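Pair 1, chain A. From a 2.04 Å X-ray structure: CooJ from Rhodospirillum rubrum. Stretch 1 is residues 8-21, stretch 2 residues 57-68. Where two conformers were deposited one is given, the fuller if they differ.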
# COMPACT_ATOMS: atom_id res chain seq x y z
N GLY A 8 16.81 -4.71 -8.52
CA GLY A 8 15.51 -4.09 -8.74
C GLY A 8 14.41 -5.09 -9.06
O GLY A 8 13.36 -5.11 -8.42
N ARG A 9 14.65 -5.95 -10.06
CA ARG A 9 13.62 -6.92 -10.43
C ARG A 9 13.36 -7.92 -9.32
O ARG A 9 12.23 -8.38 -9.13
CB ARG A 9 14.01 -7.63 -11.73
CG ARG A 9 14.18 -6.69 -12.89
CD ARG A 9 14.85 -7.38 -14.06
NE ARG A 9 14.89 -6.47 -15.20
CZ ARG A 9 14.47 -6.77 -16.42
NH1 ARG A 9 13.98 -7.99 -16.68
NH2 ARG A 9 14.54 -5.86 -17.38
N LYS A 10 14.40 -8.24 -8.55
CA LYS A 10 14.27 -9.12 -7.39
C LYS A 10 13.32 -8.53 -6.35
O LYS A 10 12.36 -9.18 -5.92
CB LYS A 10 15.66 -9.35 -6.79
CG LYS A 10 15.72 -10.09 -5.46
CD LYS A 10 16.41 -11.45 -5.61
CE LYS A 10 16.77 -12.04 -4.25
NZ LYS A 10 15.58 -12.16 -3.38
N ARG A 11 13.58 -7.29 -5.92
CA ARG A 11 12.74 -6.65 -4.91
C ARG A 11 11.32 -6.42 -5.43
O ARG A 11 10.34 -6.59 -4.68
CB ARG A 11 13.41 -5.35 -4.46
CG ARG A 11 12.50 -4.32 -3.83
CD ARG A 11 12.93 -2.92 -4.22
NE ARG A 11 13.16 -2.82 -5.66
CZ ARG A 11 12.20 -2.85 -6.59
NH1 ARG A 11 12.53 -2.76 -7.87
NH2 ARG A 11 10.92 -2.99 -6.24
N LEU A 12 11.17 -6.06 -6.70
CA LEU A 12 9.82 -5.89 -7.24
C LEU A 12 9.11 -7.23 -7.38
O LEU A 12 7.93 -7.35 -7.05
CB LEU A 12 9.88 -5.16 -8.58
CG LEU A 12 8.54 -5.06 -9.29
CD1 LEU A 12 7.60 -4.11 -8.55
CD2 LEU A 12 8.77 -4.59 -10.71
N GLY A 13 9.83 -8.25 -7.85
CA GLY A 13 9.26 -9.59 -7.83
C GLY A 13 8.69 -9.96 -6.48
O GLY A 13 7.65 -10.61 -6.39
N ILE A 14 9.36 -9.55 -5.40
CA ILE A 14 8.89 -9.89 -4.07
C ILE A 14 7.61 -9.13 -3.75
O ILE A 14 6.61 -9.71 -3.31
CB ILE A 14 9.98 -9.64 -3.01
CG1 ILE A 14 11.21 -10.50 -3.33
CG2 ILE A 14 9.44 -9.94 -1.61
CD1 ILE A 14 12.31 -10.43 -2.29
N TYR A 15 7.62 -7.81 -3.99
CA TYR A 15 6.46 -6.97 -3.72
C TYR A 15 5.25 -7.46 -4.52
O TYR A 15 4.11 -7.44 -4.01
CB TYR A 15 6.77 -5.51 -4.06
CG TYR A 15 5.51 -4.75 -4.39
CD1 TYR A 15 4.70 -4.23 -3.37
CD2 TYR A 15 5.08 -4.61 -5.71
CE1 TYR A 15 3.51 -3.57 -3.67
CE2 TYR A 15 3.90 -3.96 -6.02
CZ TYR A 15 3.12 -3.44 -4.99
OH TYR A 15 1.95 -2.81 -5.29
N LEU A 16 5.47 -7.86 -5.76
CA LEU A 16 4.36 -8.27 -6.63
C LEU A 16 3.69 -9.54 -6.12
O LEU A 16 2.47 -9.67 -6.19
CB LEU A 16 4.84 -8.46 -8.07
CG LEU A 16 5.02 -7.21 -8.95
CD1 LEU A 16 5.48 -7.58 -10.35
CD2 LEU A 16 3.72 -6.44 -9.03
N ALA A 17 4.48 -10.50 -5.62
CA ALA A 17 3.87 -11.75 -5.14
C ALA A 17 3.07 -11.52 -3.86
O ALA A 17 1.95 -12.01 -3.73
CB ALA A 17 4.95 -12.81 -4.92
N HIS A 18 3.65 -10.78 -2.90
CA HIS A 18 2.92 -10.41 -1.69
C HIS A 18 1.64 -9.67 -2.04
O HIS A 18 0.59 -9.93 -1.45
CB HIS A 18 3.80 -9.53 -0.79
CG HIS A 18 5.03 -10.21 -0.27
ND1 HIS A 18 5.20 -11.58 -0.27
CD2 HIS A 18 6.15 -9.70 0.31
CE1 HIS A 18 6.37 -11.88 0.27
NE2 HIS A 18 6.96 -10.76 0.63
N PHE A 19 1.72 -8.74 -2.99
CA PHE A 19 0.58 -7.90 -3.34
C PHE A 19 -0.52 -8.72 -3.99
O PHE A 19 -1.71 -8.51 -3.71
CB PHE A 19 1.02 -6.78 -4.27
CG PHE A 19 -0.12 -5.96 -4.81
CD1 PHE A 19 -0.60 -4.87 -4.11
CD2 PHE A 19 -0.72 -6.27 -6.02
CE1 PHE A 19 -1.66 -4.10 -4.61
CE2 PHE A 19 -1.77 -5.52 -6.53
CZ PHE A 19 -2.24 -4.43 -5.82
N LEU A 20 -0.15 -9.62 -4.89
CA LEU A 20 -1.15 -10.48 -5.53
C LEU A 20 -1.82 -11.38 -4.50
O LEU A 20 -3.05 -11.50 -4.47
CB LEU A 20 -0.50 -11.29 -6.66
CG LEU A 20 -0.33 -10.54 -7.99
CD1 LEU A 20 0.62 -11.25 -8.94
CD2 LEU A 20 -1.69 -10.37 -8.66
N ASP A 21 -1.02 -12.00 -3.62
CA ASP A 21 -1.59 -12.74 -2.50
C ASP A 21 -2.51 -11.85 -1.67
O ASP A 21 -3.62 -12.26 -1.30
CB ASP A 21 -0.47 -13.32 -1.62
CG ASP A 21 0.12 -14.61 -2.19
OD1 ASP A 21 -0.56 -15.28 -3.00
OD2 ASP A 21 1.27 -14.95 -1.81
N ALA A 57 -6.61 -7.64 -14.01
CA ALA A 57 -5.35 -7.07 -13.55
C ALA A 57 -4.45 -8.16 -12.98
O ALA A 57 -3.24 -8.16 -13.22
CB ALA A 57 -5.61 -5.96 -12.53
N ARG A 58 -5.04 -9.15 -12.30
CA ARG A 58 -4.24 -10.24 -11.75
C ARG A 58 -3.53 -11.01 -12.85
O ARG A 58 -2.33 -11.30 -12.75
CB ARG A 58 -5.12 -11.18 -10.93
CG ARG A 58 -5.67 -10.51 -9.72
CD ARG A 58 -6.70 -11.38 -9.08
NE ARG A 58 -6.16 -12.68 -8.73
CZ ARG A 58 -6.63 -13.83 -9.20
NH1 ARG A 58 -7.66 -13.85 -10.05
NH2 ARG A 58 -6.06 -14.96 -8.81
N ALA A 59 -4.26 -11.38 -13.90
CA ALA A 59 -3.64 -12.02 -15.05
C ALA A 59 -2.47 -11.19 -15.58
O ALA A 59 -1.36 -11.71 -15.78
CB ALA A 59 -4.69 -12.23 -16.15
N SER A 60 -2.69 -9.89 -15.80
CA SER A 60 -1.65 -9.08 -16.44
C SER A 60 -0.49 -8.81 -15.49
O SER A 60 0.66 -8.70 -15.95
CB SER A 60 -2.25 -7.75 -16.93
OG SER A 60 -2.53 -6.89 -15.85
N LEU A 61 -0.75 -8.66 -14.19
CA LEU A 61 0.35 -8.48 -13.25
C LEU A 61 1.16 -9.76 -13.11
O LEU A 61 2.39 -9.71 -12.97
CB LEU A 61 -0.18 -8.05 -11.88
CG LEU A 61 -0.23 -6.55 -11.61
CD1 LEU A 61 -0.79 -6.34 -10.20
CD2 LEU A 61 1.15 -5.92 -11.78
N ASN A 62 0.49 -10.91 -13.16
CA ASN A 62 1.21 -12.18 -13.14
C ASN A 62 2.17 -12.29 -14.33
O ASN A 62 3.27 -12.82 -14.19
CB ASN A 62 0.22 -13.34 -13.14
CG ASN A 62 -0.33 -13.63 -11.76
OD1 ASN A 62 0.29 -14.35 -10.97
ND2 ASN A 62 -1.52 -13.10 -11.45
N ALA A 63 1.77 -11.79 -15.50
CA ALA A 63 2.66 -11.86 -16.65
C ALA A 63 3.90 -10.99 -16.44
O ALA A 63 5.02 -11.38 -16.79
CB ALA A 63 1.90 -11.47 -17.92
N VAL A 64 3.72 -9.80 -15.84
CA VAL A 64 4.86 -8.99 -15.41
C VAL A 64 5.77 -9.80 -14.49
O VAL A 64 6.97 -9.97 -14.75
CB VAL A 64 4.38 -7.71 -14.72
CG1 VAL A 64 5.55 -7.02 -14.06
CG2 VAL A 64 3.69 -6.78 -15.72
N LEU A 65 5.20 -10.34 -13.40
CA LEU A 65 5.96 -11.16 -12.45
C LEU A 65 6.77 -12.26 -13.15
O LEU A 65 7.93 -12.50 -12.82
CB LEU A 65 5.01 -11.80 -11.42
CG LEU A 65 5.57 -12.63 -10.25
CD1 LEU A 65 6.61 -11.88 -9.46
CD2 LEU A 65 4.48 -13.11 -9.31
N ARG A 66 6.16 -12.95 -14.12
CA ARG A 66 6.87 -14.04 -14.77
C ARG A 66 7.95 -13.53 -15.72
O ARG A 66 8.87 -14.28 -16.05
CB ARG A 66 5.88 -14.96 -15.49
CG ARG A 66 4.98 -15.74 -14.55
CD ARG A 66 4.09 -16.78 -15.28
NE ARG A 66 3.20 -16.18 -16.28
CZ ARG A 66 1.93 -15.86 -16.07
NH1 ARG A 66 1.37 -16.09 -14.88
NH2 ARG A 66 1.21 -15.31 -17.04
N ASP A 67 7.88 -12.28 -16.15
CA ASP A 67 8.85 -11.79 -17.10
C ASP A 67 10.08 -11.18 -16.43
O ASP A 67 11.07 -10.91 -17.11
CB ASP A 67 8.20 -10.77 -18.05
CG ASP A 67 9.04 -10.51 -19.30
OD1 ASP A 67 8.99 -11.32 -20.25
OD2 ASP A 67 9.75 -9.49 -19.34
N LEU A 68 10.03 -10.97 -15.12
CA LEU A 68 11.19 -10.51 -14.38
C LEU A 68 12.23 -11.63 -14.30
O LEU A 68 11.90 -12.80 -14.52
CB LEU A 68 10.80 -10.05 -12.97
CG LEU A 68 9.76 -8.94 -12.84
CD1 LEU A 68 9.28 -8.83 -11.41
CD2 LEU A 68 10.32 -7.61 -13.32

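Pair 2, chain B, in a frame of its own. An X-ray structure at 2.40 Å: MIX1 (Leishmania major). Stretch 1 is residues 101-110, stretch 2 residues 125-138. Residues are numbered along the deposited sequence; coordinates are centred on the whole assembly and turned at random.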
# COMPACT_ATOMS: atom_id res chain seq x y z
N VAL B 101 12.93 -1.77 7.35
CA VAL B 101 11.76 -1.11 6.79
C VAL B 101 11.58 0.26 7.45
O VAL B 101 11.33 1.27 6.78
CB VAL B 101 10.48 -1.94 6.95
CG1 VAL B 101 9.29 -1.22 6.36
CG2 VAL B 101 10.67 -3.30 6.29
N LEU B 102 11.73 0.28 8.77
CA LEU B 102 11.70 1.52 9.53
C LEU B 102 12.75 2.50 8.98
O LEU B 102 12.42 3.62 8.57
CB LEU B 102 11.90 1.25 11.03
CG LEU B 102 12.16 2.48 11.91
CD1 LEU B 102 11.03 3.50 11.77
CD2 LEU B 102 12.38 2.11 13.38
N MET B 103 14.00 2.06 8.92
CA MET B 103 15.07 2.87 8.35
C MET B 103 14.76 3.45 6.95
O MET B 103 15.01 4.64 6.70
CB MET B 103 16.37 2.08 8.31
CG MET B 103 17.61 2.93 8.06
SD MET B 103 19.14 1.96 8.01
CE MET B 103 18.88 0.86 9.40
N GLN B 104 14.23 2.63 6.05
CA GLN B 104 13.93 3.15 4.71
C GLN B 104 12.81 4.21 4.72
O GLN B 104 12.90 5.21 4.01
CB GLN B 104 13.63 2.05 3.71
CG GLN B 104 12.98 2.56 2.44
CD GLN B 104 13.24 1.67 1.24
OE1 GLN B 104 14.21 0.92 1.22
NE2 GLN B 104 12.39 1.77 0.24
N LEU B 105 11.77 3.97 5.51
CA LEU B 105 10.68 4.93 5.64
C LEU B 105 11.21 6.23 6.22
O LEU B 105 10.83 7.31 5.77
CB LEU B 105 9.53 4.37 6.50
CG LEU B 105 8.61 3.38 5.77
CD1 LEU B 105 7.68 2.68 6.74
CD2 LEU B 105 7.83 4.11 4.72
N LEU B 106 12.11 6.12 7.19
CA LEU B 106 12.70 7.30 7.80
C LEU B 106 13.55 8.08 6.80
O LEU B 106 13.53 9.32 6.81
CB LEU B 106 13.51 6.95 9.07
CG LEU B 106 12.69 6.58 10.31
CD1 LEU B 106 13.59 6.17 11.46
CD2 LEU B 106 11.76 7.72 10.72
N ASN B 107 14.28 7.37 5.94
CA ASN B 107 15.07 8.02 4.88
C ASN B 107 14.16 8.80 3.95
O ASN B 107 14.50 9.90 3.53
CB ASN B 107 15.90 7.02 4.05
CG ASN B 107 17.12 6.47 4.80
OD1 ASN B 107 17.62 7.08 5.74
ND2 ASN B 107 17.58 5.28 4.39
N VAL B 108 13.01 8.24 3.61
CA VAL B 108 12.08 8.93 2.71
C VAL B 108 11.48 10.17 3.38
O VAL B 108 11.37 11.24 2.77
CB VAL B 108 10.93 8.01 2.27
CG1 VAL B 108 9.87 8.81 1.53
CG2 VAL B 108 11.47 6.86 1.40
N LYS B 109 11.08 10.01 4.63
CA LYS B 109 10.44 11.07 5.39
C LYS B 109 11.35 12.29 5.55
O LYS B 109 10.90 13.42 5.49
CB LYS B 109 9.98 10.54 6.76
CG LYS B 109 9.65 11.63 7.77
CD LYS B 109 8.83 11.13 8.95
CE LYS B 109 8.55 12.27 9.92
NZ LYS B 109 7.87 11.83 11.15
N TYR B 110 12.64 12.04 5.74
CA TYR B 110 13.58 13.12 5.98
C TYR B 110 14.38 13.47 4.73
O TYR B 110 15.36 14.19 4.78
CB TYR B 110 14.49 12.78 7.16
CG TYR B 110 13.70 12.76 8.45
CD1 TYR B 110 13.29 13.95 9.05
CD2 TYR B 110 13.31 11.57 9.03
CE1 TYR B 110 12.55 13.95 10.21
CE2 TYR B 110 12.57 11.55 10.19
CZ TYR B 110 12.20 12.74 10.78
OH TYR B 110 11.46 12.74 11.93
N VAL B 125 1.43 12.19 2.48
CA VAL B 125 2.23 11.02 2.35
C VAL B 125 3.20 10.97 3.47
O VAL B 125 3.51 9.93 3.94
CB VAL B 125 3.00 11.01 1.07
CG1 VAL B 125 4.10 10.11 1.17
CG2 VAL B 125 2.14 10.61 -0.03
N GLU B 126 3.68 12.11 3.92
CA GLU B 126 4.64 12.12 4.97
C GLU B 126 4.01 11.80 6.25
O GLU B 126 4.66 11.44 7.17
CB GLU B 126 5.26 13.47 5.12
CG GLU B 126 5.65 13.71 6.51
CD GLU B 126 6.62 14.82 6.64
OE1 GLU B 126 7.00 15.13 7.76
OE2 GLU B 126 6.99 15.39 5.61
N GLU B 127 2.70 11.95 6.32
CA GLU B 127 1.96 11.66 7.52
C GLU B 127 1.64 10.20 7.63
O GLU B 127 1.69 9.65 8.67
CB GLU B 127 0.68 12.47 7.54
CG GLU B 127 0.79 13.87 8.10
CD GLU B 127 -0.49 14.65 8.01
OE1 GLU B 127 -1.54 14.10 8.30
OE2 GLU B 127 -0.47 15.83 7.66
N ILE B 128 1.28 9.57 6.53
CA ILE B 128 1.03 8.16 6.47
C ILE B 128 2.27 7.34 6.78
O ILE B 128 2.18 6.28 7.31
CB ILE B 128 0.40 7.80 5.13
CG1 ILE B 128 -0.57 6.67 5.28
CG2 ILE B 128 1.40 7.45 4.12
CD1 ILE B 128 -1.10 6.20 4.03
N ILE B 129 3.42 7.90 6.44
CA ILE B 129 4.71 7.37 6.73
C ILE B 129 5.06 7.54 8.17
O ILE B 129 5.70 6.72 8.74
CB ILE B 129 5.76 8.08 5.87
CG1 ILE B 129 5.57 7.72 4.41
CG2 ILE B 129 7.14 7.73 6.28
CD1 ILE B 129 6.47 8.40 3.55
N SER B 130 4.63 8.61 8.77
CA SER B 130 4.85 8.80 10.17
C SER B 130 4.04 7.82 10.99
O SER B 130 4.47 7.38 12.00
CB SER B 130 4.45 10.20 10.55
OG SER B 130 5.36 11.09 10.05
N MET B 131 2.86 7.51 10.51
CA MET B 131 2.01 6.55 11.13
C MET B 131 2.60 5.18 11.01
O MET B 131 2.58 4.46 11.94
CB MET B 131 0.64 6.62 10.50
CG MET B 131 -0.31 5.61 11.00
SD MET B 131 -1.95 6.06 10.63
CE MET B 131 -1.66 7.68 10.08
N ALA B 132 3.14 4.84 9.86
CA ALA B 132 3.80 3.55 9.70
C ALA B 132 5.06 3.48 10.56
O ALA B 132 5.38 2.43 11.13
CB ALA B 132 4.12 3.29 8.24
N VAL B 133 5.77 4.60 10.64
CA VAL B 133 6.97 4.69 11.45
C VAL B 133 6.66 4.38 12.92
O VAL B 133 7.35 3.57 13.55
CB VAL B 133 7.64 6.07 11.30
CG1 VAL B 133 8.68 6.28 12.39
CG2 VAL B 133 8.29 6.19 9.94
N ASP B 134 5.61 5.01 13.44
CA ASP B 134 5.10 4.73 14.79
C ASP B 134 4.82 3.25 14.95
O ASP B 134 5.24 2.63 15.94
CB ASP B 134 3.80 5.49 15.07
CG ASP B 134 4.02 6.91 15.51
OD1 ASP B 134 5.19 7.35 15.60
OD2 ASP B 134 3.01 7.59 15.76
N ASP B 135 4.07 2.70 14.00
CA ASP B 135 3.72 1.29 14.04
C ASP B 135 4.99 0.46 14.20
O ASP B 135 5.08 -0.39 15.09
CB ASP B 135 2.95 0.89 12.79
CG ASP B 135 1.50 1.32 12.85
OD1 ASP B 135 1.02 1.57 13.97
OD2 ASP B 135 0.85 1.42 11.79
N LEU B 136 5.98 0.74 13.36
CA LEU B 136 7.22 -0.01 13.41
C LEU B 136 7.89 0.20 14.76
O LEU B 136 8.21 -0.76 15.45
CB LEU B 136 8.14 0.38 12.26
CG LEU B 136 7.58 -0.06 10.90
CD1 LEU B 136 8.26 0.65 9.71
CD2 LEU B 136 7.67 -1.59 10.79
N GLU B 137 8.10 1.43 15.14
CA GLU B 137 8.67 1.74 16.42
C GLU B 137 7.98 1.02 17.58
O GLU B 137 8.61 0.58 18.50
CB GLU B 137 8.69 3.24 16.63
CG GLU B 137 9.63 4.03 15.75
CD GLU B 137 11.01 3.98 16.24
OE1 GLU B 137 11.24 3.25 17.17
OE2 GLU B 137 11.88 4.64 15.71
N ASN B 138 6.66 0.89 17.51
CA ASN B 138 5.89 0.27 18.58
C ASN B 138 5.94 -1.26 18.58
O ASN B 138 5.40 -1.92 19.47
CB ASN B 138 4.45 0.78 18.57
CG ASN B 138 4.30 2.08 19.35
OD1 ASN B 138 4.87 2.23 20.42
ND2 ASN B 138 3.53 3.02 18.80

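Pair 1 and pair 2 are the same construction: two helices packed nearly antiparallel, their axes 9.8 Å apart and 148° between directions in pair 1, 9.7 Å and 153° in pair 2. Fourteen central residues superpose with an RMSD of 0.5 Å, and the two interfaces bury almost equal areas, 597 and 604 Å².

The closest match lies at the centre. A:Leu16 matches B:Leu105, with side-chain centres 0.4 Å apart; both point toward the partner helix with chi1 m and chi2 t. A leucine suits this place because its branched end reaches across the gap and spreads over several neighbours. A:Leu16 CD1 lies 3.8 Å from A:Val64 CG1, and its CD2 lies 3.8 Å from A:Leu61 CD2. In pair 2, B:Leu105 is a knob among B:Ile129, B:Ala132, B:Val133 and B:Leu136. B:Ala132, the counterpart of A:Val64, still makes contact, its CB 3.9 Å from B:Leu105 CD1. A:Leu68 and B:Leu136 also coincide, and B:Leu136 CD1 approaches B:Leu105 CD1 to 3.6 Å.

One turn away the side chains differ. A:Gly13 matches B:Leu102, their CA atoms 0.1 Å apart. Without a side chain, the glycine exposes its backbone to the partner's leucines: A:Leu65 CD1 sits 3.5 Å from A:Gly13 O, and A:Leu68 CD1 3.6 Å from A:Gly13 N. In pair 2 the first helix supplies the bulk itself, and B:Leu102 CD1 meets B:Val133 CG1 at 3.7 Å. The residue facing it is shorter: B:Val133 occupies the position of A:Leu65. Beside this, B:Leu106 stands where pair 1 has the small A:Ala17 and brings its CD2 to 3.8 Å from B:Val133 CG1.

The sharpest contrast is A:Leu20 against B:Lys109. A:Leu20 is an apolar knob among A:Arg58, A:Leu61, A:Asn62 and A:Leu65, with its CD1 3.7 Å from A:Asn62 OD1. That asparagine amide turns back into its own helix, ND2 donating to A:Arg58 O in a very short 2.4 Å hydrogen bond. B:Lys109 instead extends all-trans: its CB still packs 4.0 Å from B:Ile129 CG2, while NZ donates a 2.8 Å hydrogen bond to OG of B:Ser130, the match of A:Asn62. The serine hydroxyl in turn donates to B:Glu126 O at 3.0 Å, so it can serve as acceptor for the lysine. Pair 1 has no hydrogen bond between its stretches; pair 2 combines a similar apolar centre with one polar link.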